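Local atomic coordinates of galactonate dehydratase (Zobellia galactanivorans, PDB entry 5OLC), a protein that belongs to the mandelate racemase/muconate lactonizing enzyme family of the enolase superfamily, in which an N-terminal domain accompanies a TIM-barrel-like C-terminal domain. Residues E138-G143 against T335-R340; G167-K172 against N358-V363; R198-S203 against I224-E229; P276-A281 against L301-W306. All blocks are in the same frame, centred on the assembly; numbering follows the deposited sequence.

Overall arrangement
Contacts 1, 3 and 4 lie in the barrel, whose strands follow one another round a curled, mostly parallel sheet; contact 2 ties its strand 170-174 to the hairpin 350-362. Contact 1 joins strand 136-142 to strand 337-339 late in the chain, and contacts 3 and 4 are nested inside the loop that this pairing closes. Contact 2 is centred about 7 Å from contact 1. Contact 3 pairs strands 198-202 and 224-228; its centre lies about 16 Å from that of contact 4, at the C-terminal ends of strands 273-274 and 300-301. Together the contacts close the barrel and gather its strand-end side chains, with Lys172 salt-bridged to both Glu228 and Glu337.

Contact 1 (E138-G143 against T335-R340); sequences EPYATG and TMELDR
Glu337 lies over one face of the Tyr140 ring, with its CA 4.0 Å from the ring centroid and 24° off the normal, a CH-pi contact displaced toward the rim. Thr335 OG1 sits at the ring edge, 4.0 Å from Tyr140 CD1, and Trp226 of a nearby strand adds an edge-to-face stack. Tyr140 CG stands between the backbone N and the carbonyl carbon (chi1 59°), 3.9 Å from Met336 O. The Glu337 carboxylate is turned 42° from the ring plane, and its OE1 makes a salt bridge with Lys172. On the same face of the sheet Thr142 crosses Glu337 at about a right angle, CG2 meeting CG at 3.6 Å. Asp339 shares this face; its OD1 is hydrogen-bonded to Thr341 OG1 and its OD2 is in a salt bridge with Arg37.

Between the strands run two backbone hydrogen bonds, Tyr140 N to Met336 O at 3.1 Å and Leu338 N to Tyr140 O at 3.2 Å. The face of Ala141 and Leu338 is largely apolar. Pro139 and Leu338 point the same way side by side, their CB atoms 3.8 Å apart, and Pro139 CB also touches Met336 CG at 3.8 Å. Helix 309-321 packs on Met336 and Leu338. Further along, Ala141 CB rests against Arg340 CG. Parallel pairing of strand 136-142, the first of the barrel, with the late strand 337-339, polar side chains on one face and helix-covered ones on the other, is the closure expected of an enolase-superfamily barrel.

Contact 2 (G167-K172 against N358-V363); sequences GFKATK and NGHLEV
Lys169 NZ is shared by two backbone carbonyls: it donates to Asn358 O across the contact at 2.8 Å and to Gly167 O of its own segment, also at 2.8 Å. The arrangement joins a Schellman motif, in which Gly167 ends helix 154-165 with positive phi, to the turn between strands 350-357 and 360-362. The two bonds differ in shape. At Gly167 the amine lies 19° from the carbonyl plane, whereas at Asn358 it stands well above the plane, 55° out of it.

Glycine at both crossing points lets the backbones approach. Gly167 and Gly359, each at positive phi, leave no side chain between the two chains, and Gly359 CA offers a CA-H...O contact to Gly167 O at 3.4 Å. Lys169 bends at chi2 and chi4, the latter (-78°) bringing NZ back to the carbonyls. Its chain crosses His360 at about a right angle, with CE 3.7 Å from His360 CE1. The amine over the imidazole face might make protonation of that ring less easy, an effect that Glu138, which packs on both side chains and is salt-bridged to Arg198, might partly offset.

A second, indirect link lies beside the lysine. One water accepts from Lys169 N at 2.9 Å and donates to Gly359 O at 3.1 Å.

Contact 3 (R198-S203 against I224-E229); sequences RLMIDS and ISWFEE
Met200 and Ile201 make the dense middle of this contact, each laid on an aromatic face of the adjoining strand. Met200 CG sits over the centre of the six-membered ring of Trp226, 3.7 Å from its centroid, and SD follows at 4.4 Å, a Met-aromatic contact; bends at chi2 and chi3 then carry CE to Trp226 CH2. Ile201 repeats the pattern with its CD1, 3.7 Å from the Phe227 centroid and 14° off the normal, while Ser203 CB approaches the edge of the same ring. Ile201 also meets Ile224, with CG1 3.8 Å from CG2.

Parallel backbone pairing holds these layers in place: Ile201 N bonds to Trp226 O at 3.1 Å, and Ile201 O accepts from Glu228 N at 2.8 Å. Toward the start of the strands, by contrast, Arg198 and Ser225 are partly exposed. There the chain turns a corner at Ser225, whose OG lies beside the aliphatic part of Arg198, 3.4 Å from CB, while the guanidinium reaches away to a salt bridge with Glu138.

The two strands and helix 209-219 between them form a beta-alpha-beta unit. At their far end Asp202 OD2 and Glu228 OE2 come within 3.7 Å. Lys172 binds Glu228 in a salt bridge, and Glu254 lies close by. Carboxylates gathered at the C-terminal ends of successive strands are consistent with the metal-binding acids of enolase-superfamily relatives.

Contact 4 (P276-A281 against L301-W306); sequences PDICAA and LVPHTW
Asp277 and His304 make the polar core of the contact, a His-carboxylate hydrogen bond from ND1 to OD2 of 2.8 Å. The carboxylate offers the OD2 lone pair that faces away from its other oxygen. The bond is bent nonetheless, 134° at the hydrogen, since OD2 stands out of the imidazole plane. Asp277 has CG anti to the backbone N (chi1 -169°), which sets that carbon 3.7 Å from His304 ND1, and the two flat groups are inclined to each other by 57°. Tyr57, from the N-terminal part of the chain, meets the His304 ring edge-to-face.

Backbone bonds run alongside. His304 N donates to Pro276 O at 3.0 Å, and Asp277 CA gives a CA-H...O contact to His304 O at 3.3 Å. Asp277 is also the N-cap of the short helix 278-281: its OD1 accepts a weak bond from Cys279 N at 3.0 Å, and its carbonyl O receives both Ala280 N and Ala281 N. The carboxylate thus serves the helix with one oxygen and the imidazole with the other.

Apolar contacts flank this polar middle. Pro276 CD touches Leu301 CD2 at 3.7 Å, and Ile278 CD1 lies beside Pro303 CB at 4.1 Å, with helices 283-296 and 309-321 packing around them. The segments lie at and beyond the C-terminal ends of barrel strands 273-274 and 300-301, and a His-Asp pair at such strand ends, next to Tyr57, is consistent with the location of the active site in enolase-superfamily barrels.

Contact 1 (E138-G143 against T335-R340)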
loop_
_atom_site.group_PDB
_atom_site.type_symbol
_atom_site.label_atom_id
_atom_site.label_comp_id
_atom_site.label_asym_id
_atom_site.label_seq_id
_atom_site.Cartn_x
_atom_site.Cartn_y
_atom_site.Cartn_z
ATOM N N GLU A 138 -21.992 -13.855 31.696
ATOM C CA GLU A 138 -21.314 -13.490 32.943
ATOM C C GLU A 138 -20.776 -12.045 32.861
ATOM O O GLU A 138 -19.686 -11.820 32.330
ATOM C CB GLU A 138 -20.249 -14.535 33.372
ATOM C CG GLU A 138 -19.175 -14.875 32.350
ATOM C CD GLU A 138 -17.979 -15.622 32.909
ATOM O OE1 GLU A 138 -16.846 -15.340 32.455
ATOM O OE2 GLU A 138 -18.169 -16.487 33.796
ATOM N N PRO A 139 -21.552 -11.037 33.319
ATOM C CA PRO A 139 -21.092 -9.645 33.162
ATOM C C PRO A 139 -19.975 -9.225 34.110
ATOM O O PRO A 139 -19.691 -9.931 35.084
ATOM C CB PRO A 139 -22.370 -8.826 33.364
ATOM C CG PRO A 139 -23.203 -9.655 34.258
ATOM C CD PRO A 139 -22.881 -11.098 33.960
ATOM N N TYR A 140 -19.331 -8.085 33.808
ATOM C CA TYR A 140 -18.277 -7.533 34.650
ATOM C C TYR A 140 -18.785 -6.328 35.440
ATOM O O TYR A 140 -19.699 -5.616 34.988
ATOM C CB TYR A 140 -16.988 -7.225 33.870
ATOM C CG TYR A 140 -17.133 -6.240 32.726
ATOM C CD1 TYR A 140 -17.450 -6.674 31.441
ATOM C CD2 TYR A 140 -16.837 -4.891 32.899
ATOM C CE1 TYR A 140 -17.548 -5.778 30.375
ATOM C CE2 TYR A 140 -16.926 -3.985 31.838
ATOM C CZ TYR A 140 -17.285 -4.433 30.577
ATOM O OH TYR A 140 -17.375 -3.556 29.521
ATOM N N ALA A 141 -18.220 -6.134 36.643
ATOM C CA ALA A 141 -18.586 -5.049 37.537
ATOM C C ALA A 141 -17.686 -3.828 37.294
ATOM O O ALA A 141 -16.466 -3.957 37.393
ATOM C CB ALA A 141 -18.471 -5.517 38.980
ATOM N N THR A 142 -18.283 -2.652 36.977
ATOM C CA THR A 142 -17.533 -1.406 36.763
ATOM C C THR A 142 -17.514 -0.565 38.060
ATOM O O THR A 142 -18.578 -0.307 38.636
ATOM C CB THR A 142 -18.040 -0.632 35.531
ATOM O OG1 THR A 142 -19.396 -0.241 35.725
ATOM C CG2 THR A 142 -17.902 -1.408 34.245
ATOM N N GLY A 143 -16.310 -0.172 38.505
ATOM C CA GLY A 143 -16.114 0.593 39.737
ATOM C C GLY A 143 -15.013 1.641 39.735
ATOM O O GLY A 143 -13.885 1.374 40.173
ATOM N N THR A 335 -19.433 -11.895 28.147
ATOM C CA THR A 335 -19.536 -10.816 29.150
ATOM C C THR A 335 -20.211 -9.573 28.544
ATOM O O THR A 335 -20.314 -9.449 27.317
ATOM C CB THR A 335 -18.178 -10.399 29.765
ATOM O OG1 THR A 335 -17.382 -9.703 28.801
ATOM C CG2 THR A 335 -17.410 -11.550 30.390
ATOM N N MET A 336 -20.652 -8.651 29.422
ATOM C CA MET A 336 -21.258 -7.367 29.069
ATOM C C MET A 336 -21.023 -6.363 30.194
ATOM O O MET A 336 -20.692 -6.771 31.313
ATOM C CB MET A 336 -22.747 -7.514 28.742
ATOM C CG MET A 336 -23.619 -7.723 29.955
ATOM S SD MET A 336 -25.354 -7.627 29.546
ATOM C CE MET A 336 -26.007 -7.651 31.118
ATOM N N GLU A 337 -21.190 -5.059 29.905
ATOM C CA GLU A 337 -20.963 -4.025 30.910
ATOM C C GLU A 337 -22.125 -3.882 31.890
ATOM O O GLU A 337 -23.205 -3.412 31.522
ATOM C CB GLU A 337 -20.585 -2.669 30.272
ATOM C CG GLU A 337 -19.966 -1.689 31.258
ATOM C CD GLU A 337 -19.216 -0.501 30.687
ATOM O OE1 GLU A 337 -18.598 -0.634 29.604
ATOM O OE2 GLU A 337 -19.176 0.546 31.375
ATOM N N LEU A 338 -21.872 -4.252 33.154
ATOM C CA LEU A 338 -22.859 -4.119 34.213
ATOM C C LEU A 338 -22.410 -3.053 35.217
ATOM O O LEU A 338 -21.604 -3.348 36.107
ATOM C CB LEU A 338 -23.118 -5.476 34.893
ATOM C CG LEU A 338 -24.380 -5.593 35.757
ATOM C CD1 LEU A 338 -25.654 -5.636 34.908
ATOM C CD2 LEU A 338 -24.316 -6.817 36.612
ATOM N N ASP A 339 -22.911 -1.799 35.043
ATOM C CA ASP A 339 -22.612 -0.654 35.915
ATOM C C ASP A 339 -23.045 -0.949 37.349
ATOM O O ASP A 339 -24.233 -1.158 37.595
ATOM C CB ASP A 339 -23.283 0.636 35.393
ATOM C CG ASP A 339 -23.005 1.894 36.208
ATOM O OD1 ASP A 339 -21.868 2.041 36.709
ATOM O OD2 ASP A 339 -23.917 2.746 36.317
ATOM N N ARG A 340 -22.084 -1.019 38.284
ATOM C CA ARG A 340 -22.405 -1.333 39.684
ATOM C C ARG A 340 -22.300 -0.113 40.635
ATOM O O ARG A 340 -22.407 -0.262 41.859
ATOM C CB ARG A 340 -21.571 -2.530 40.196
ATOM C CG ARG A 340 -21.796 -3.874 39.481
ATOM C CD ARG A 340 -23.245 -4.210 39.133
ATOM N NE ARG A 340 -24.101 -4.383 40.306
ATOM C CZ ARG A 340 -25.410 -4.146 40.320
ATOM N NH1 ARG A 340 -26.024 -3.704 39.229
ATOM N NH2 ARG A 340 -26.109 -4.327 41.431
#

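Contact 2 (G167-K172 against N358-V363)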
loop_
_atom_site.group_PDB
_atom_site.type_symbol
_atom_site.label_atom_id
_atom_site.label_comp_id
_atom_site.label_asym_id
_atom_site.label_seq_id
_atom_site.Cartn_x
_atom_site.Cartn_y
_atom_site.Cartn_z
ATOM N N GLY A 167 -20.070 -12.743 43.662
ATOM C CA GLY A 167 -19.972 -13.791 42.650
ATOM C C GLY A 167 -19.300 -13.432 41.333
ATOM O O GLY A 167 -18.956 -14.338 40.568
ATOM N N PHE A 168 -19.118 -12.116 41.044
ATOM C CA PHE A 168 -18.517 -11.610 39.806
ATOM C C PHE A 168 -17.204 -12.283 39.441
ATOM O O PHE A 168 -16.369 -12.525 40.312
ATOM C CB PHE A 168 -18.355 -10.088 39.835
ATOM C CG PHE A 168 -19.654 -9.330 39.756
ATOM C CD1 PHE A 168 -20.217 -9.000 38.524
ATOM C CD2 PHE A 168 -20.312 -8.931 40.907
ATOM C CE1 PHE A 168 -21.426 -8.297 38.449
ATOM C CE2 PHE A 168 -21.515 -8.221 40.834
ATOM C CZ PHE A 168 -22.064 -7.908 39.604
ATOM N N LYS A 169 -17.059 -12.626 38.152
ATOM C CA LYS A 169 -15.901 -13.326 37.591
ATOM C C LYS A 169 -14.861 -12.354 37.020
ATOM O O LYS A 169 -13.708 -12.738 36.786
ATOM C CB LYS A 169 -16.353 -14.337 36.510
ATOM C CG LYS A 169 -17.548 -15.237 36.888
ATOM C CD LYS A 169 -17.201 -16.382 37.861
ATOM C CE LYS A 169 -18.374 -17.295 38.147
ATOM N NZ LYS A 169 -19.345 -16.709 39.117
ATOM N N ALA A 170 -15.276 -11.092 36.806
ATOM C CA ALA A 170 -14.449 -10.022 36.253
ATOM C C ALA A 170 -14.866 -8.648 36.763
ATOM O O ALA A 170 -16.043 -8.436 37.074
ATOM C CB ALA A 170 -14.537 -10.044 34.736
ATOM N N THR A 171 -13.904 -7.706 36.820
ATOM C CA THR A 171 -14.170 -6.332 37.250
ATOM C C THR A 171 -13.361 -5.312 36.438
ATOM O O THR A 171 -12.176 -5.532 36.180
ATOM C CB THR A 171 -14.016 -6.158 38.780
ATOM O OG1 THR A 171 -14.404 -4.835 39.152
ATOM C CG2 THR A 171 -12.608 -6.475 39.297
ATOM N N LYS A 172 -14.012 -4.198 36.036
ATOM C CA LYS A 172 -13.376 -3.124 35.265
ATOM C C LYS A 172 -13.135 -1.876 36.112
ATOM O O LYS A 172 -14.078 -1.242 36.605
ATOM C CB LYS A 172 -14.165 -2.792 33.989
ATOM C CG LYS A 172 -13.421 -1.872 33.033
ATOM C CD LYS A 172 -14.284 -1.467 31.862
ATOM C CE LYS A 172 -15.038 -0.180 32.089
ATOM N NZ LYS A 172 -15.983 0.107 30.982
ATOM N N ASN A 358 -24.549 -15.234 41.596
ATOM C CA ASN A 358 -23.164 -15.713 41.582
ATOM C C ASN A 358 -22.483 -15.495 40.212
ATOM O O ASN A 358 -22.136 -16.446 39.505
ATOM C CB ASN A 358 -23.029 -17.159 42.092
ATOM C CG ASN A 358 -21.659 -17.432 42.676
ATOM O OD1 ASN A 358 -21.366 -17.089 43.829
ATOM N ND2 ASN A 358 -20.773 -18.014 41.877
ATOM N N GLY A 359 -22.328 -14.216 39.863
ATOM C CA GLY A 359 -21.677 -13.750 38.644
ATOM C C GLY A 359 -22.374 -14.036 37.330
ATOM O O GLY A 359 -21.993 -13.458 36.307
ATOM N N HIS A 360 -23.375 -14.932 37.331
ATOM C CA HIS A 360 -24.089 -15.307 36.117
ATOM C C HIS A 360 -25.442 -14.640 36.004
ATOM O O HIS A 360 -26.232 -14.661 36.948
ATOM C CB HIS A 360 -24.210 -16.840 35.958
ATOM C CG HIS A 360 -22.901 -17.584 35.905
ATOM N ND1 HIS A 360 -21.779 -17.048 35.284
ATOM C CD2 HIS A 360 -22.590 -18.818 36.371
ATOM C CE1 HIS A 360 -20.824 -17.957 35.418
ATOM N NE2 HIS A 360 -21.264 -19.038 36.062
ATOM N N LEU A 361 -25.689 -14.044 34.830
ATOM C CA LEU A 361 -26.902 -13.345 34.422
ATOM C C LEU A 361 -27.657 -14.278 33.492
ATOM O O LEU A 361 -27.030 -15.008 32.728
ATOM C CB LEU A 361 -26.520 -12.057 33.683
ATOM C CG LEU A 361 -27.585 -10.989 33.589
ATOM C CD1 LEU A 361 -27.052 -9.672 34.025
ATOM C CD2 LEU A 361 -28.121 -10.898 32.199
ATOM N N GLU A 362 -28.995 -14.274 33.572
ATOM C CA GLU A 362 -29.833 -15.161 32.778
ATOM C C GLU A 362 -30.751 -14.361 31.884
ATOM O O GLU A 362 -31.558 -13.560 32.369
ATOM C CB GLU A 362 -30.630 -16.077 33.709
ATOM C CG GLU A 362 -31.326 -17.260 33.054
ATOM C CD GLU A 362 -32.069 -18.109 34.071
ATOM O OE1 GLU A 362 -31.410 -18.672 34.982
ATOM O OE2 GLU A 362 -33.322 -18.143 34.007
ATOM N N VAL A 363 -30.623 -14.589 30.571
ATOM C CA VAL A 363 -31.393 -13.911 29.530
ATOM C C VAL A 363 -32.892 -14.155 29.764
ATOM O O VAL A 363 -33.276 -15.308 29.959
ATOM C CB VAL A 363 -30.931 -14.338 28.099
ATOM C CG1 VAL A 363 -31.672 -13.571 26.997
ATOM C CG2 VAL A 363 -29.418 -14.185 27.932
HETATM O O HOH W 1 -19.136 -12.393 36.131
#

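Contact 3 (R198-S203 against I224-E229)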
loop_
_atom_site.group_PDB
_atom_site.type_symbol
_atom_site.label_atom_id
_atom_site.label_comp_id
_atom_site.label_asym_id
_atom_site.label_seq_id
_atom_site.Cartn_x
_atom_site.Cartn_y
_atom_site.Cartn_z
ATOM N N ARG A 198 -10.826 -11.982 36.813
ATOM C CA ARG A 198 -10.342 -11.159 35.691
ATOM C C ARG A 198 -10.426 -9.670 36.049
ATOM O O ARG A 198 -11.336 -9.254 36.770
ATOM C CB ARG A 198 -11.146 -11.418 34.410
ATOM C CG ARG A 198 -10.858 -12.738 33.721
ATOM C CD ARG A 198 -11.565 -12.868 32.366
ATOM N NE ARG A 198 -13.002 -12.562 32.386
ATOM C CZ ARG A 198 -13.954 -13.414 32.755
ATOM N NH1 ARG A 198 -13.637 -14.631 33.182
ATOM N NH2 ARG A 198 -15.230 -13.042 32.735
ATOM N N LEU A 199 -9.493 -8.872 35.533
ATOM C CA LEU A 199 -9.430 -7.443 35.810
ATOM C C LEU A 199 -9.076 -6.657 34.536
ATOM O O LEU A 199 -8.124 -7.016 33.842
ATOM C CB LEU A 199 -8.408 -7.205 36.948
ATOM C CG LEU A 199 -8.088 -5.773 37.366
ATOM C CD1 LEU A 199 -9.234 -5.150 38.151
ATOM C CD2 LEU A 199 -6.841 -5.746 38.203
ATOM N N MET A 200 -9.852 -5.595 34.232
ATOM C CA MET A 200 -9.654 -4.733 33.054
ATOM C C MET A 200 -9.452 -3.273 33.474
ATOM O O MET A 200 -10.037 -2.846 34.467
ATOM C CB MET A 200 -10.843 -4.826 32.077
ATOM C CG MET A 200 -11.097 -6.213 31.528
ATOM S SD MET A 200 -12.102 -7.272 32.603
ATOM C CE MET A 200 -13.654 -6.600 32.340
ATOM N N ILE A 201 -8.652 -2.509 32.704
ATOM C CA ILE A 201 -8.367 -1.094 32.970
ATOM C C ILE A 201 -8.999 -0.177 31.894
ATOM O O ILE A 201 -8.985 -0.515 30.709
ATOM C CB ILE A 201 -6.850 -0.819 33.195
ATOM C CG1 ILE A 201 -5.986 -1.275 32.000
ATOM C CG2 ILE A 201 -6.382 -1.486 34.486
ATOM C CD1 ILE A 201 -4.640 -0.585 31.849
ATOM N N ASP A 202 -9.584 0.959 32.325
ATOM C CA ASP A 202 -10.238 1.928 31.447
ATOM C C ASP A 202 -9.673 3.332 31.661
ATOM O O ASP A 202 -9.882 3.934 32.715
ATOM C CB ASP A 202 -11.763 1.898 31.652
ATOM C CG ASP A 202 -12.580 2.848 30.779
ATOM O OD1 ASP A 202 -12.043 3.334 29.745
ATOM O OD2 ASP A 202 -13.763 3.090 31.114
ATOM N N SER A 203 -8.965 3.853 30.645
ATOM C CA SER A 203 -8.336 5.169 30.678
ATOM C C SER A 203 -9.323 6.308 30.502
ATOM O O SER A 203 -9.208 7.311 31.202
ATOM C CB SER A 203 -7.244 5.265 29.615
ATOM O OG SER A 203 -6.848 6.603 29.364
ATOM N N ILE A 224 -3.848 -8.268 32.985
ATOM C CA ILE A 224 -4.970 -7.416 32.591
ATOM C C ILE A 224 -5.675 -8.022 31.389
ATOM O O ILE A 224 -5.034 -8.280 30.366
ATOM C CB ILE A 224 -4.584 -5.921 32.415
ATOM C CG1 ILE A 224 -3.853 -5.362 33.670
ATOM C CG2 ILE A 224 -5.794 -5.061 32.023
ATOM C CD1 ILE A 224 -4.529 -5.609 35.084
ATOM N N SER A 225 -6.989 -8.282 31.541
ATOM C CA SER A 225 -7.827 -8.876 30.501
ATOM C C SER A 225 -7.963 -7.981 29.266
ATOM O O SER A 225 -7.968 -8.503 28.155
ATOM C CB SER A 225 -9.174 -9.305 31.059
ATOM O OG SER A 225 -8.966 -10.330 32.020
ATOM N N TRP A 226 -8.025 -6.643 29.453
ATOM C CA TRP A 226 -8.037 -5.679 28.351
ATOM C C TRP A 226 -7.859 -4.224 28.821
ATOM O O TRP A 226 -8.124 -3.903 29.981
ATOM C CB TRP A 226 -9.255 -5.823 27.390
ATOM C CG TRP A 226 -10.552 -5.238 27.850
ATOM C CD1 TRP A 226 -10.852 -3.917 27.996
ATOM C CD2 TRP A 226 -11.774 -5.952 28.070
ATOM N NE1 TRP A 226 -12.163 -3.770 28.375
ATOM C CE2 TRP A 226 -12.752 -5.005 28.439
ATOM C CE3 TRP A 226 -12.122 -7.313 28.067
ATOM C CZ2 TRP A 226 -14.059 -5.372 28.779
ATOM C CZ3 TRP A 226 -13.420 -7.675 28.391
ATOM C CH2 TRP A 226 -14.377 -6.710 28.729
ATOM N N PHE A 227 -7.419 -3.353 27.888
ATOM C CA PHE A 227 -7.244 -1.928 28.097
ATOM C C PHE A 227 -8.282 -1.194 27.240
ATOM O O PHE A 227 -8.202 -1.192 26.007
ATOM C CB PHE A 227 -5.795 -1.495 27.788
ATOM C CG PHE A 227 -5.359 -0.109 28.237
ATOM C CD1 PHE A 227 -6.243 0.742 28.897
ATOM C CD2 PHE A 227 -4.068 0.347 27.982
ATOM C CE1 PHE A 227 -5.846 2.014 29.294
ATOM C CE2 PHE A 227 -3.667 1.624 28.391
ATOM C CZ PHE A 227 -4.561 2.449 29.035
ATOM N N GLU A 228 -9.283 -0.605 27.927
ATOM C CA GLU A 228 -10.403 0.131 27.344
ATOM C C GLU A 228 -10.063 1.592 27.109
ATOM O O GLU A 228 -9.481 2.242 27.979
ATOM C CB GLU A 228 -11.666 -0.014 28.211
ATOM C CG GLU A 228 -12.956 0.129 27.419
ATOM C CD GLU A 228 -14.234 -0.025 28.219
ATOM O OE1 GLU A 228 -14.501 -1.148 28.701
ATOM O OE2 GLU A 228 -14.994 0.965 28.326
ATOM N N GLU A 229 -10.431 2.089 25.910
ATOM C CA GLU A 229 -10.202 3.453 25.421
ATOM C C GLU A 229 -8.801 4.014 25.861
ATOM O O GLU A 229 -8.745 5.017 26.582
ATOM C CB GLU A 229 -11.387 4.364 25.822
ATOM C CG GLU A 229 -12.680 4.064 25.078
ATOM C CD GLU A 229 -12.854 4.724 23.720
ATOM O OE1 GLU A 229 -12.979 5.970 23.674
ATOM O OE2 GLU A 229 -12.952 3.989 22.711
#

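Contact 4 (P276-A281 against L301-W306)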
loop_
_atom_site.group_PDB
_atom_site.type_symbol
_atom_site.label_atom_id
_atom_site.label_comp_id
_atom_site.label_asym_id
_atom_site.label_seq_id
_atom_site.Cartn_x
_atom_site.Cartn_y
_atom_site.Cartn_z
ATOM N N PRO A 276 -19.234 -1.054 20.852
ATOM C CA PRO A 276 -20.278 -0.058 20.524
ATOM C C PRO A 276 -21.346 0.022 21.617
ATOM O O PRO A 276 -21.691 -1.006 22.210
ATOM C CB PRO A 276 -20.892 -0.567 19.207
ATOM C CG PRO A 276 -20.293 -1.892 18.953
ATOM C CD PRO A 276 -19.427 -2.305 20.093
ATOM N N ASP A 277 -21.861 1.227 21.897
ATOM C CA ASP A 277 -22.947 1.368 22.858
ATOM C C ASP A 277 -24.230 1.367 22.030
ATOM O O ASP A 277 -24.368 2.171 21.098
ATOM C CB ASP A 277 -22.817 2.656 23.695
ATOM C CG ASP A 277 -23.764 2.732 24.889
ATOM O OD1 ASP A 277 -25.002 2.785 24.669
ATOM O OD2 ASP A 277 -23.268 2.773 26.040
ATOM N N ILE A 278 -25.152 0.437 22.342
ATOM C CA ILE A 278 -26.413 0.269 21.606
ATOM C C ILE A 278 -27.178 1.583 21.531
ATOM O O ILE A 278 -27.567 1.993 20.443
ATOM C CB ILE A 278 -27.254 -0.921 22.158
ATOM C CG1 ILE A 278 -26.510 -2.275 21.944
ATOM C CG2 ILE A 278 -28.634 -0.981 21.522
ATOM C CD1 ILE A 278 -26.429 -3.185 23.139
ATOM N N CYS A 279 -27.251 2.292 22.671
ATOM C CA CYS A 279 -27.942 3.566 22.916
ATOM C C CYS A 279 -27.253 4.787 22.279
ATOM O O CYS A 279 -27.780 5.906 22.354
ATOM C CB CYS A 279 -28.155 3.757 24.419
ATOM S SG CYS A 279 -29.177 2.468 25.193
ATOM N N ALA A 280 -26.113 4.574 21.617
ATOM C CA ALA A 280 -25.364 5.658 20.984
ATOM C C ALA A 280 -25.046 5.413 19.489
ATOM O O ALA A 280 -25.320 6.291 18.664
ATOM C CB ALA A 280 -24.087 5.917 21.764
ATOM N N ALA A 281 -24.513 4.203 19.149
ATOM C CA ALA A 281 -24.038 3.790 17.818
ATOM C C ALA A 281 -25.116 3.646 16.693
ATOM O O ALA A 281 -24.766 3.627 15.505
ATOM C CB ALA A 281 -23.239 2.498 17.940
ATOM N N LEU A 301 -16.744 -8.576 20.011
ATOM C CA LEU A 301 -17.692 -7.512 20.354
ATOM C C LEU A 301 -18.199 -7.693 21.764
ATOM O O LEU A 301 -18.788 -8.726 22.090
ATOM C CB LEU A 301 -18.893 -7.471 19.391
ATOM C CG LEU A 301 -19.518 -6.109 19.178
ATOM C CD1 LEU A 301 -20.081 -6.002 17.774
ATOM C CD2 LEU A 301 -20.567 -5.806 20.229
ATOM N N VAL A 302 -17.966 -6.685 22.601
ATOM C CA VAL A 302 -18.475 -6.613 23.966
ATOM C C VAL A 302 -19.090 -5.233 23.947
ATOM O O VAL A 302 -18.336 -4.285 23.757
ATOM C CB VAL A 302 -17.390 -6.752 25.076
ATOM C CG1 VAL A 302 -18.019 -6.614 26.469
ATOM C CG2 VAL A 302 -16.613 -8.062 24.951
ATOM N N PRO A 303 -20.424 -5.058 24.007
ATOM C CA PRO A 303 -20.962 -3.697 23.923
ATOM C C PRO A 303 -20.673 -2.830 25.149
ATOM O O PRO A 303 -20.324 -3.342 26.222
ATOM C CB PRO A 303 -22.455 -3.923 23.680
ATOM C CG PRO A 303 -22.744 -5.219 24.298
ATOM C CD PRO A 303 -21.500 -6.055 24.179
ATOM N N HIS A 304 -20.771 -1.513 24.968
ATOM C CA HIS A 304 -20.599 -0.565 26.057
ATOM C C HIS A 304 -22.005 -0.317 26.622
ATOM O O HIS A 304 -22.947 -0.138 25.838
ATOM C CB HIS A 304 -19.961 0.738 25.543
ATOM C CG HIS A 304 -19.758 1.783 26.605
ATOM N ND1 HIS A 304 -20.562 2.921 26.672
ATOM C CD2 HIS A 304 -18.847 1.832 27.607
ATOM C CE1 HIS A 304 -20.119 3.611 27.713
ATOM N NE2 HIS A 304 -19.092 2.997 28.310
ATOM N N THR A 305 -22.159 -0.390 27.970
ATOM C CA THR A 305 -23.443 -0.153 28.657
ATOM C C THR A 305 -23.255 0.671 29.922
ATOM O O THR A 305 -22.566 0.233 30.846
ATOM C CB THR A 305 -24.278 -1.433 28.914
ATOM O OG1 THR A 305 -23.557 -2.621 28.565
ATOM C CG2 THR A 305 -25.613 -1.397 28.202
ATOM N N TRP A 306 -23.871 1.875 29.957
ATOM C CA TRP A 306 -23.777 2.795 31.089
ATOM C C TRP A 306 -25.033 3.674 31.221
ATOM O O TRP A 306 -24.958 4.909 31.129
ATOM C CB TRP A 306 -22.486 3.639 30.998
ATOM C CG TRP A 306 -21.934 4.103 32.317
ATOM C CD1 TRP A 306 -21.373 3.326 33.291
ATOM C CD2 TRP A 306 -21.803 5.466 32.764
ATOM N NE1 TRP A 306 -20.931 4.113 34.333
ATOM C CE2 TRP A 306 -21.189 5.432 34.039
ATOM C CE3 TRP A 306 -22.177 6.713 32.225
ATOM C CZ2 TRP A 306 -20.927 6.600 34.777
ATOM C CZ3 TRP A 306 -21.918 7.867 32.956
ATOM C CH2 TRP A 306 -21.298 7.805 34.214
#